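PDB 3LQK: dipicolinate synthase subunit B from Bacillus halodurans, which probably serves as the flavin-dependent subunit of dipicolinate synthase, the enzyme that makes the dipicolinic acid of bacterial spores. Local coordinates for residues Met3-Phe12 with Leu176-Leu184; His18-Glu29 with Ser57-Thr67. All coordinates share one frame; numbering follows the deposited sequence.

Interaction 1: residues Met3-Phe12 with Leu176-Leu184; sequences MNFAGKHVGF and LPETIEAAL
F5 lays the rim of its ring against helix 176-184, and hydrophobic contacts make up most of the interface. Its CZ meets P177 O at 3.4 Å, in the plane of the ring; that oxygen also accepts the helical bond from E181 N. CE1 lies 4.0 Å from I180 CG2 and 4.1 Å from L184 CD1, the latter close to the ring plane. With CG anti to the carbonyl carbon (chi1 -63°), the ring reaches out from its loop to the helix, and L31, L34 and A36 also touch it. An alanine here is likely to leave a gap between loop and helix, with I180 and L184 robbed of their aromatic neighbour. Further along, V10 CG1 and I180 CD1 meet tip to tip at 4.1 Å, while F12 CZ approaches L176 CD1 at 3.8 Å.

M3, a selenomethionine, mixes apolar and polar neighbours: its SE sits 3.9 Å from P177 CB and equally far from E181 OE2, at the more open margin of the contact. E178 OE2, near the M3 methyl, has a long, weak ion pair with R30.

Hydrogen bonds shape the loop from within. N4 OD1 accepts from A6 N at 3.2 Å in an Asx turn, and a type II turn from F5 to K8 then leads into strand 9-13.

V10, L176 and I180 also pack on V91 of the adjoining strand 89-95. The contact sets the last helix against the first strand and its preceding loop, on one side of a largely parallel sheet, consistent with the Rossmann-like alpha/beta fold of the Flavoprotein family.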
loop_
_atom_site.group_PDB
_atom_site.type_symbol
_atom_site.label_atom_id
_atom_site.label_comp_id
_atom_site.label_asym_id
_atom_site.label_seq_id
_atom_site.Cartn_x
_atom_site.Cartn_y
_atom_site.Cartn_z
HETATM N N MSE A 3 34.793 3.851 -18.281
HETATM C CA MSE A 3 34.104 2.941 -17.296
HETATM C C MSE A 3 35.114 1.973 -16.643
HETATM O O MSE A 3 35.649 1.076 -17.302
HETATM C CB MSE A 3 33.002 2.160 -18.022
HETATM C CG MSE A 3 32.223 1.210 -17.189
HETATM SE SE MSE A 3 30.476 0.692 -18.003
HETATM C CE MSE A 3 31.187 0.121 -19.759
ATOM N N ASN A 4 35.365 2.151 -15.356
ATOM C CA ASN A 4 36.420 1.437 -14.678
ATOM C C ASN A 4 36.059 1.185 -13.181
ATOM O O ASN A 4 35.847 2.116 -12.418
ATOM C CB ASN A 4 37.714 2.249 -14.832
ATOM C CG ASN A 4 38.871 1.652 -14.080
ATOM O OD1 ASN A 4 38.935 0.448 -13.882
ATOM N ND2 ASN A 4 39.813 2.501 -13.650
ATOM N N PHE A 5 35.973 -0.082 -12.787
ATOM C CA PHE A 5 35.561 -0.445 -11.466
ATOM C C PHE A 5 36.731 -0.869 -10.595
ATOM O O PHE A 5 36.541 -1.539 -9.587
ATOM C CB PHE A 5 34.569 -1.601 -11.556
ATOM C CG PHE A 5 33.305 -1.265 -12.289
ATOM C CD1 PHE A 5 32.524 -0.184 -11.903
ATOM C CD2 PHE A 5 32.894 -2.004 -13.358
ATOM C CE1 PHE A 5 31.348 0.144 -12.599
ATOM C CE2 PHE A 5 31.700 -1.691 -14.035
ATOM C CZ PHE A 5 30.941 -0.632 -13.656
ATOM N N ALA A 6 37.946 -0.528 -11.009
ATOM C CA ALA A 6 39.145 -0.783 -10.212
ATOM C C ALA A 6 38.967 -0.405 -8.746
ATOM O O ALA A 6 38.585 0.700 -8.434
ATOM C CB ALA A 6 40.401 0.004 -10.823
ATOM N N GLY A 7 39.231 -1.325 -7.839
ATOM C CA GLY A 7 39.109 -0.984 -6.408
ATOM C C GLY A 7 37.703 -1.135 -5.851
ATOM O O GLY A 7 37.474 -0.871 -4.660
ATOM N N LYS A 8 36.740 -1.514 -6.681
ATOM C CA LYS A 8 35.352 -1.529 -6.227
ATOM C C LYS A 8 34.950 -2.944 -5.867
ATOM O O LYS A 8 35.289 -3.901 -6.581
ATOM C CB LYS A 8 34.400 -1.010 -7.290
ATOM C CG LYS A 8 34.754 0.386 -7.883
ATOM C CD LYS A 8 34.238 1.515 -6.996
ATOM C CE LYS A 8 34.747 2.864 -7.484
ATOM N NZ LYS A 8 34.531 3.811 -6.352
ATOM N N HIS A 9 34.220 -3.022 -4.760
ATOM C CA HIS A 9 33.737 -4.284 -4.238
ATOM C C HIS A 9 32.249 -4.369 -4.555
ATOM O O HIS A 9 31.452 -3.654 -4.024
ATOM C CB HIS A 9 34.064 -4.423 -2.734
ATOM C CG HIS A 9 33.877 -5.813 -2.205
ATOM N ND1 HIS A 9 34.012 -6.125 -0.870
ATOM C CD2 HIS A 9 33.505 -6.961 -2.833
ATOM C CE1 HIS A 9 33.753 -7.410 -0.701
ATOM N NE2 HIS A 9 33.430 -7.934 -1.876
ATOM N N VAL A 10 31.913 -5.230 -5.506
ATOM C CA VAL A 10 30.551 -5.385 -5.991
ATOM C C VAL A 10 30.067 -6.773 -5.604
ATOM O O VAL A 10 30.769 -7.772 -5.787
ATOM C CB VAL A 10 30.525 -5.290 -7.499
ATOM C CG1 VAL A 10 29.105 -5.541 -8.058
ATOM C CG2 VAL A 10 31.128 -3.949 -7.967
ATOM N N GLY A 11 28.908 -6.848 -4.980
ATOM C CA GLY A 11 28.289 -8.084 -4.661
ATOM C C GLY A 11 27.396 -8.446 -5.828
ATOM O O GLY A 11 26.791 -7.564 -6.450
ATOM N N PHE A 12 27.282 -9.732 -6.123
ATOM C CA PHE A 12 26.486 -10.225 -7.284
ATOM C C PHE A 12 25.660 -11.412 -6.811
ATOM O O PHE A 12 26.127 -12.541 -6.702
ATOM C CB PHE A 12 27.421 -10.608 -8.431
ATOM C CG PHE A 12 26.791 -10.578 -9.788
ATOM C CD1 PHE A 12 27.355 -9.821 -10.789
ATOM C CD2 PHE A 12 25.664 -11.356 -10.084
ATOM C CE1 PHE A 12 26.798 -9.797 -12.063
ATOM C CE2 PHE A 12 25.069 -11.318 -11.345
ATOM C CZ PHE A 12 25.644 -10.552 -12.337
ATOM N N LEU A 176 24.110 -4.079 -17.602
ATOM C CA LEU A 176 24.410 -4.112 -16.145
ATOM C C LEU A 176 25.564 -3.191 -15.718
ATOM O O LEU A 176 25.378 -2.334 -14.828
ATOM C CB LEU A 176 24.576 -5.559 -15.704
ATOM C CG LEU A 176 24.877 -6.005 -14.276
ATOM C CD1 LEU A 176 24.245 -7.430 -14.045
ATOM C CD2 LEU A 176 26.350 -6.076 -14.054
ATOM N N PRO A 177 26.712 -3.216 -16.446
ATOM C CA PRO A 177 27.794 -2.360 -16.010
ATOM C C PRO A 177 27.512 -0.907 -16.061
ATOM O O PRO A 177 27.886 -0.170 -15.183
ATOM C CB PRO A 177 28.936 -2.702 -16.980
ATOM C CG PRO A 177 28.669 -4.136 -17.325
ATOM C CD PRO A 177 27.140 -4.120 -17.503
ATOM N N GLU A 178 26.868 -0.483 -17.110
ATOM C CA GLU A 178 26.437 0.896 -17.226
ATOM C C GLU A 178 25.495 1.291 -16.084
ATOM O O GLU A 178 25.600 2.399 -15.565
ATOM C CB GLU A 178 25.689 1.085 -18.559
ATOM C CG GLU A 178 26.555 0.993 -19.803
ATOM C CD GLU A 178 26.850 -0.462 -20.369
ATOM O OE1 GLU A 178 26.483 -1.494 -19.737
ATOM O OE2 GLU A 178 27.522 -0.536 -21.473
ATOM N N THR A 179 24.575 0.403 -15.711
ATOM C CA THR A 179 23.658 0.657 -14.601
ATOM C C THR A 179 24.427 0.793 -13.307
ATOM O O THR A 179 24.155 1.680 -12.482
ATOM C CB THR A 179 22.582 -0.418 -14.516
ATOM O OG1 THR A 179 21.931 -0.513 -15.807
ATOM C CG2 THR A 179 21.527 -0.146 -13.420
ATOM N N ILE A 180 25.437 -0.041 -13.114
ATOM C CA ILE A 180 26.278 0.093 -11.895
ATOM C C ILE A 180 26.999 1.450 -11.924
ATOM O O ILE A 180 27.027 2.159 -10.912
ATOM C CB ILE A 180 27.320 -1.087 -11.703
ATOM C CG1 ILE A 180 26.572 -2.418 -11.571
ATOM C CG2 ILE A 180 28.195 -0.850 -10.435
ATOM C CD1 ILE A 180 27.380 -3.661 -11.243
ATOM N N GLU A 181 27.563 1.798 -13.066
ATOM C CA GLU A 181 28.313 3.050 -13.147
ATOM C C GLU A 181 27.447 4.274 -12.779
ATOM O O GLU A 181 27.917 5.196 -12.069
ATOM C CB GLU A 181 28.869 3.246 -14.526
ATOM C CG GLU A 181 29.851 4.370 -14.641
ATOM C CD GLU A 181 29.951 4.968 -16.074
ATOM O OE1 GLU A 181 30.456 6.125 -16.194
ATOM O OE2 GLU A 181 29.526 4.306 -17.076
ATOM N N ALA A 182 26.204 4.287 -13.235
ATOM C CA ALA A 182 25.331 5.397 -12.924
ATOM C C ALA A 182 24.877 5.311 -11.453
ATOM O O ALA A 182 24.796 6.350 -10.747
ATOM C CB ALA A 182 24.145 5.488 -13.884
ATOM N N ALA A 183 24.610 4.109 -10.979
ATOM C CA ALA A 183 24.217 3.948 -9.568
ATOM C C ALA A 183 25.291 4.439 -8.588
ATOM O O ALA A 183 24.986 4.926 -7.501
ATOM C CB ALA A 183 23.898 2.489 -9.256
ATOM N N LEU A 184 26.540 4.182 -8.912
ATOM C CA LEU A 184 27.643 4.612 -8.043
ATOM C C LEU A 184 27.686 6.155 -7.959
ATOM O O LEU A 184 28.149 6.694 -6.997
ATOM C CB LEU A 184 28.989 4.082 -8.553
ATOM C CG LEU A 184 29.248 2.580 -8.409
ATOM C CD1 LEU A 184 30.564 2.230 -9.100
ATOM C CD2 LEU A 184 29.249 2.216 -6.901
#

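Interaction 2: residues His18-Glu29 with Ser57-Thr67; sequences HCTYHEVLPQME and SEWINKIKQIT
E29 and I66 are joined by a water that donates to both, to E29 OE1 at 2.8 Å and to I66 O at 2.9 Å. This bridge ties the carbonyl near the end of helix 58-66 to a carboxylate on helix 25-33. Next to the bridge, I66 packs between the helices: its CG2 lies 3.9 Å from M28 CG, while its CD1 reaches the backbone at L25 O. L25 CD2 touches I63 CG1 at 3.7 Å, while L25 CD1 meets K62 CB crosswise.

The far end is aromatic. W59 holds CG between its backbone N and carbonyl carbon (chi1 73°), the crowded position, which turns one indole face to H18 and Y21. H18 makes an offset stack with the five-membered ring of W59, centroids 4.2 Å apart and planes at 28°, and H18 CB makes a CH-pi contact 3.5 Å from the same centroid. Y21 turns its edge to that face, its CD2 coming within 3.5 Å of W59 CE3. I60 CG1 backs the opposite face.

The short helical segments run nearly parallel, at 14° with axes 10.0 Å apart at closest, and M28 and I63 also pack on strand 37-41. Ring stacking and aliphatic contact make this interface chiefly apolar, and the water bridge links two partly exposed residues; E33 lies close to E29 OE2, a like charge that would probably favour protonating one of them.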
loop_
_atom_site.group_PDB
_atom_site.type_symbol
_atom_site.label_atom_id
_atom_site.label_comp_id
_atom_site.label_asym_id
_atom_site.label_seq_id
_atom_site.Cartn_x
_atom_site.Cartn_y
_atom_site.Cartn_z
ATOM N N HIS A 18 18.904 -22.351 -11.064
ATOM C CA HIS A 18 20.346 -22.372 -11.393
ATOM C C HIS A 18 20.592 -22.282 -12.916
ATOM O O HIS A 18 21.656 -21.863 -13.355
ATOM C CB HIS A 18 21.085 -23.650 -10.887
ATOM C CG HIS A 18 20.879 -24.020 -9.431
ATOM N ND1 HIS A 18 20.995 -25.330 -8.983
ATOM C CD2 HIS A 18 20.581 -23.274 -8.335
ATOM C CE1 HIS A 18 20.767 -25.371 -7.682
ATOM N NE2 HIS A 18 20.506 -24.140 -7.265
ATOM N N CYS A 19 19.645 -22.716 -13.724
ATOM C CA CYS A 19 19.888 -22.833 -15.162
ATOM C C CYS A 19 19.553 -21.540 -15.956
ATOM O O CYS A 19 19.634 -21.514 -17.193
ATOM C CB CYS A 19 19.043 -24.000 -15.722
ATOM S SG CYS A 19 17.256 -23.573 -15.670
ATOM N N THR A 20 19.134 -20.498 -15.238
ATOM C CA THR A 20 18.851 -19.170 -15.797
ATOM C C THR A 20 20.063 -18.240 -15.626
ATOM O O THR A 20 19.999 -17.052 -16.019
ATOM C CB THR A 20 17.651 -18.498 -15.068
ATOM O OG1 THR A 20 17.948 -18.393 -13.665
ATOM C CG2 THR A 20 16.314 -19.274 -15.294
ATOM N N TYR A 21 21.150 -18.746 -15.025
ATOM C CA TYR A 21 22.312 -17.882 -14.782
ATOM C C TYR A 21 23.236 -17.736 -16.002
ATOM O O TYR A 21 24.204 -16.984 -15.948
ATOM C CB TYR A 21 23.100 -18.294 -13.524
ATOM C CG TYR A 21 22.284 -18.519 -12.256
ATOM C CD1 TYR A 21 21.069 -17.863 -12.037
ATOM C CD2 TYR A 21 22.757 -19.372 -11.269
ATOM C CE1 TYR A 21 20.328 -18.085 -10.852
ATOM C CE2 TYR A 21 22.059 -19.591 -10.097
ATOM C CZ TYR A 21 20.836 -18.958 -9.894
ATOM O OH TYR A 21 20.163 -19.174 -8.715
ATOM N N HIS A 22 22.931 -18.392 -17.114
ATOM C CA HIS A 22 23.777 -18.224 -18.296
ATOM C C HIS A 22 23.614 -16.806 -18.899
ATOM O O HIS A 22 24.459 -16.328 -19.662
ATOM C CB HIS A 22 23.514 -19.299 -19.352
ATOM C CG HIS A 22 22.171 -19.188 -19.982
ATOM N ND1 HIS A 22 21.934 -18.413 -21.105
ATOM C CD2 HIS A 22 20.968 -19.714 -19.622
ATOM C CE1 HIS A 22 20.647 -18.498 -21.427
ATOM N NE2 HIS A 22 20.037 -19.267 -20.536
ATOM N N GLU A 23 22.517 -16.155 -18.571
ATOM C CA GLU A 23 22.307 -14.780 -19.022
ATOM C C GLU A 23 23.049 -13.735 -18.159
ATOM O O GLU A 23 23.345 -12.637 -18.655
ATOM C CB GLU A 23 20.802 -14.508 -19.053
ATOM C CG GLU A 23 20.085 -14.777 -17.683
ATOM C CD GLU A 23 18.671 -15.372 -17.831
ATOM O OE1 GLU A 23 18.363 -16.008 -18.889
ATOM O OE2 GLU A 23 17.875 -15.195 -16.863
ATOM N N VAL A 24 23.418 -14.060 -16.913
ATOM C CA VAL A 24 24.123 -13.068 -16.068
ATOM C C VAL A 24 25.595 -13.389 -15.821
ATOM O O VAL A 24 26.329 -12.484 -15.566
ATOM C CB VAL A 24 23.411 -12.807 -14.704
ATOM C CG1 VAL A 24 22.017 -12.275 -14.928
ATOM C CG2 VAL A 24 23.344 -14.146 -13.847
ATOM N N LEU A 25 26.050 -14.651 -15.895
ATOM C CA LEU A 25 27.483 -14.950 -15.575
ATOM C C LEU A 25 28.471 -14.216 -16.495
ATOM O O LEU A 25 29.511 -13.771 -16.043
ATOM C CB LEU A 25 27.770 -16.462 -15.593
ATOM C CG LEU A 25 27.086 -17.190 -14.398
ATOM C CD1 LEU A 25 27.293 -18.704 -14.456
ATOM C CD2 LEU A 25 27.552 -16.605 -13.075
ATOM N N PRO A 26 28.128 -14.066 -17.788
ATOM C CA PRO A 26 28.994 -13.255 -18.649
ATOM C C PRO A 26 29.099 -11.800 -18.151
ATOM O O PRO A 26 30.146 -11.128 -18.378
ATOM C CB PRO A 26 28.311 -13.335 -20.019
ATOM C CG PRO A 26 27.523 -14.646 -19.973
ATOM C CD PRO A 26 27.071 -14.744 -18.547
ATOM N N GLN A 27 28.049 -11.308 -17.484
ATOM C CA GLN A 27 28.116 -9.933 -16.945
ATOM C C GLN A 27 28.954 -9.893 -15.674
ATOM O O GLN A 27 29.699 -8.916 -15.435
ATOM C CB GLN A 27 26.730 -9.370 -16.689
ATOM C CG GLN A 27 25.865 -9.295 -17.917
ATOM C CD GLN A 27 26.580 -8.631 -19.071
ATOM O OE1 GLN A 27 27.269 -7.603 -18.914
ATOM N NE2 GLN A 27 26.449 -9.223 -20.236
HETATM N N MSE A 28 28.870 -10.965 -14.876
HETATM C CA MSE A 28 29.769 -11.078 -13.718
HETATM C C MSE A 28 31.243 -11.054 -14.182
HETATM O O MSE A 28 32.110 -10.414 -13.581
HETATM C CB MSE A 28 29.465 -12.367 -12.945
HETATM C CG MSE A 28 30.214 -12.466 -11.662
HETATM SE SE MSE A 28 30.056 -14.167 -10.730
HETATM C CE MSE A 28 28.155 -14.082 -10.289
ATOM N N GLU A 29 31.507 -11.777 -15.257
ATOM C CA GLU A 29 32.826 -11.841 -15.826
ATOM C C GLU A 29 33.307 -10.460 -16.347
ATOM O O GLU A 29 34.444 -10.057 -16.060
ATOM C CB GLU A 29 32.876 -12.940 -16.908
ATOM C CG GLU A 29 34.098 -12.776 -17.868
ATOM C CD GLU A 29 35.439 -13.124 -17.231
ATOM O OE1 GLU A 29 35.416 -13.756 -16.147
ATOM O OE2 GLU A 29 36.528 -12.796 -17.849
ATOM N N SER A 57 26.586 -28.734 -9.636
ATOM C CA SER A 57 26.137 -28.268 -10.935
ATOM C C SER A 57 27.174 -27.332 -11.616
ATOM O O SER A 57 27.991 -26.671 -10.953
ATOM C CB SER A 57 24.777 -27.546 -10.764
ATOM O OG SER A 57 23.906 -28.302 -9.938
ATOM N N GLU A 58 27.121 -27.291 -12.948
ATOM C CA GLU A 58 28.093 -26.541 -13.734
ATOM C C GLU A 58 28.187 -25.087 -13.260
ATOM O O GLU A 58 29.284 -24.579 -13.137
ATOM C CB GLU A 58 27.767 -26.588 -15.252
ATOM N N TRP A 59 27.025 -24.446 -13.004
ATOM C CA TRP A 59 26.947 -23.032 -12.628
ATOM C C TRP A 59 27.875 -22.662 -11.465
ATOM O O TRP A 59 28.536 -21.623 -11.525
ATOM C CB TRP A 59 25.482 -22.573 -12.352
ATOM C CG TRP A 59 24.882 -23.073 -11.066
ATOM C CD1 TRP A 59 24.374 -24.294 -10.850
ATOM C CD2 TRP A 59 24.765 -22.366 -9.832
ATOM N NE1 TRP A 59 23.963 -24.433 -9.543
ATOM C CE2 TRP A 59 24.179 -23.245 -8.899
ATOM C CE3 TRP A 59 25.132 -21.096 -9.414
ATOM C CZ2 TRP A 59 23.926 -22.880 -7.565
ATOM C CZ3 TRP A 59 24.875 -20.729 -8.097
ATOM C CH2 TRP A 59 24.275 -21.625 -7.185
ATOM N N ILE A 60 27.979 -23.511 -10.443
ATOM C CA ILE A 60 28.893 -23.229 -9.336
ATOM C C ILE A 60 30.324 -23.180 -9.820
ATOM O O ILE A 60 31.034 -22.220 -9.527
ATOM C CB ILE A 60 28.757 -24.250 -8.182
ATOM C CG1 ILE A 60 27.415 -24.068 -7.469
ATOM C CG2 ILE A 60 29.859 -24.053 -7.116
ATOM C CD1 ILE A 60 27.015 -25.309 -6.701
ATOM N N ASN A 61 30.740 -24.219 -10.548
ATOM C CA ASN A 61 32.062 -24.256 -11.156
ATOM C C ASN A 61 32.321 -22.973 -11.985
ATOM O O ASN A 61 33.405 -22.363 -11.891
ATOM C CB ASN A 61 32.249 -25.523 -12.027
ATOM C CG ASN A 61 31.995 -26.835 -11.237
ATOM O OD1 ASN A 61 32.220 -26.896 -10.013
ATOM N ND2 ASN A 61 31.501 -27.882 -11.932
ATOM N N LYS A 62 31.334 -22.572 -12.799
ATOM C CA LYS A 62 31.466 -21.356 -13.614
ATOM C C LYS A 62 31.700 -20.092 -12.787
ATOM O O LYS A 62 32.611 -19.327 -13.064
ATOM C CB LYS A 62 30.252 -21.170 -14.519
ATOM C CG LYS A 62 30.040 -22.334 -15.539
ATOM C CD LYS A 62 29.311 -21.918 -16.829
ATOM C CE LYS A 62 29.399 -23.048 -17.877
ATOM N NZ LYS A 62 28.310 -22.940 -18.890
ATOM N N ILE A 63 30.954 -19.922 -11.702
ATOM C CA ILE A 63 31.223 -18.800 -10.772
ATOM C C ILE A 63 32.664 -18.850 -10.275
ATOM O O ILE A 63 33.379 -17.834 -10.280
ATOM C CB ILE A 63 30.209 -18.801 -9.600
ATOM C CG1 ILE A 63 28.806 -18.521 -10.147
ATOM C CG2 ILE A 63 30.567 -17.776 -8.556
ATOM C CD1 ILE A 63 27.729 -18.739 -9.145
ATOM N N LYS A 64 33.104 -20.053 -9.899
ATOM C CA LYS A 64 34.458 -20.240 -9.332
ATOM C C LYS A 64 35.578 -19.968 -10.335
ATOM O O LYS A 64 36.657 -19.603 -9.931
ATOM C CB LYS A 64 34.622 -21.607 -8.678
ATOM C CG LYS A 64 33.918 -21.644 -7.277
ATOM C CD LYS A 64 34.033 -23.072 -6.667
ATOM C CE LYS A 64 33.914 -23.121 -5.088
ATOM N NZ LYS A 64 35.073 -23.964 -4.468
ATOM N N GLN A 65 35.273 -20.074 -11.623
ATOM C CA GLN A 65 36.186 -19.721 -12.711
ATOM C C GLN A 65 36.218 -18.211 -12.963
ATOM O O GLN A 65 37.162 -17.746 -13.545
ATOM C CB GLN A 65 35.765 -20.365 -14.059
ATOM C CG GLN A 65 36.147 -21.815 -14.239
ATOM C CD GLN A 65 35.408 -22.518 -15.441
ATOM O OE1 GLN A 65 34.541 -21.934 -16.179
ATOM N NE2 GLN A 65 35.729 -23.794 -15.602
ATOM N N ILE A 66 35.162 -17.490 -12.598
ATOM C CA ILE A 66 35.090 -16.048 -12.782
ATOM C C ILE A 66 35.742 -15.285 -11.623
ATOM O O ILE A 66 36.469 -14.315 -11.847
ATOM C CB ILE A 66 33.611 -15.598 -13.016
ATOM C CG1 ILE A 66 33.130 -16.133 -14.383
ATOM C CG2 ILE A 66 33.501 -14.085 -12.975
ATOM C CD1 ILE A 66 31.587 -16.177 -14.574
ATOM N N THR A 67 35.479 -15.717 -10.390
ATOM C CA THR A 67 35.941 -15.008 -9.206
ATOM C C THR A 67 36.338 -15.990 -8.082
ATOM O O THR A 67 35.727 -17.042 -7.894
ATOM C CB THR A 67 34.865 -14.008 -8.704
ATOM O OG1 THR A 67 35.330 -13.409 -7.508
ATOM C CG2 THR A 67 33.506 -14.682 -8.459
HETATM O O HOH W 1 37.650 -13.553 -14.424
#

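From the N terminus, the chain passes through the turn and strand 9-13 of interaction 1, then enters 18-29, the first half of interaction 2. That second contact closes after strand 37-41, when helix 58-66 comes back beside helix 25-33. Interaction 1 closes only near the C-terminal end, at helix 176-184, so the local loop of interaction 2 is nested inside a span covering most of the fold. The two meet directly: F12 CE1 packs 3.6 Å from M28 CA, and L176 and P177 border Q27. Helix 25-33 thus links the contacts, with helix 58-66 and helix 176-184 among its neighbours and strand 9-13 packed against it through F12.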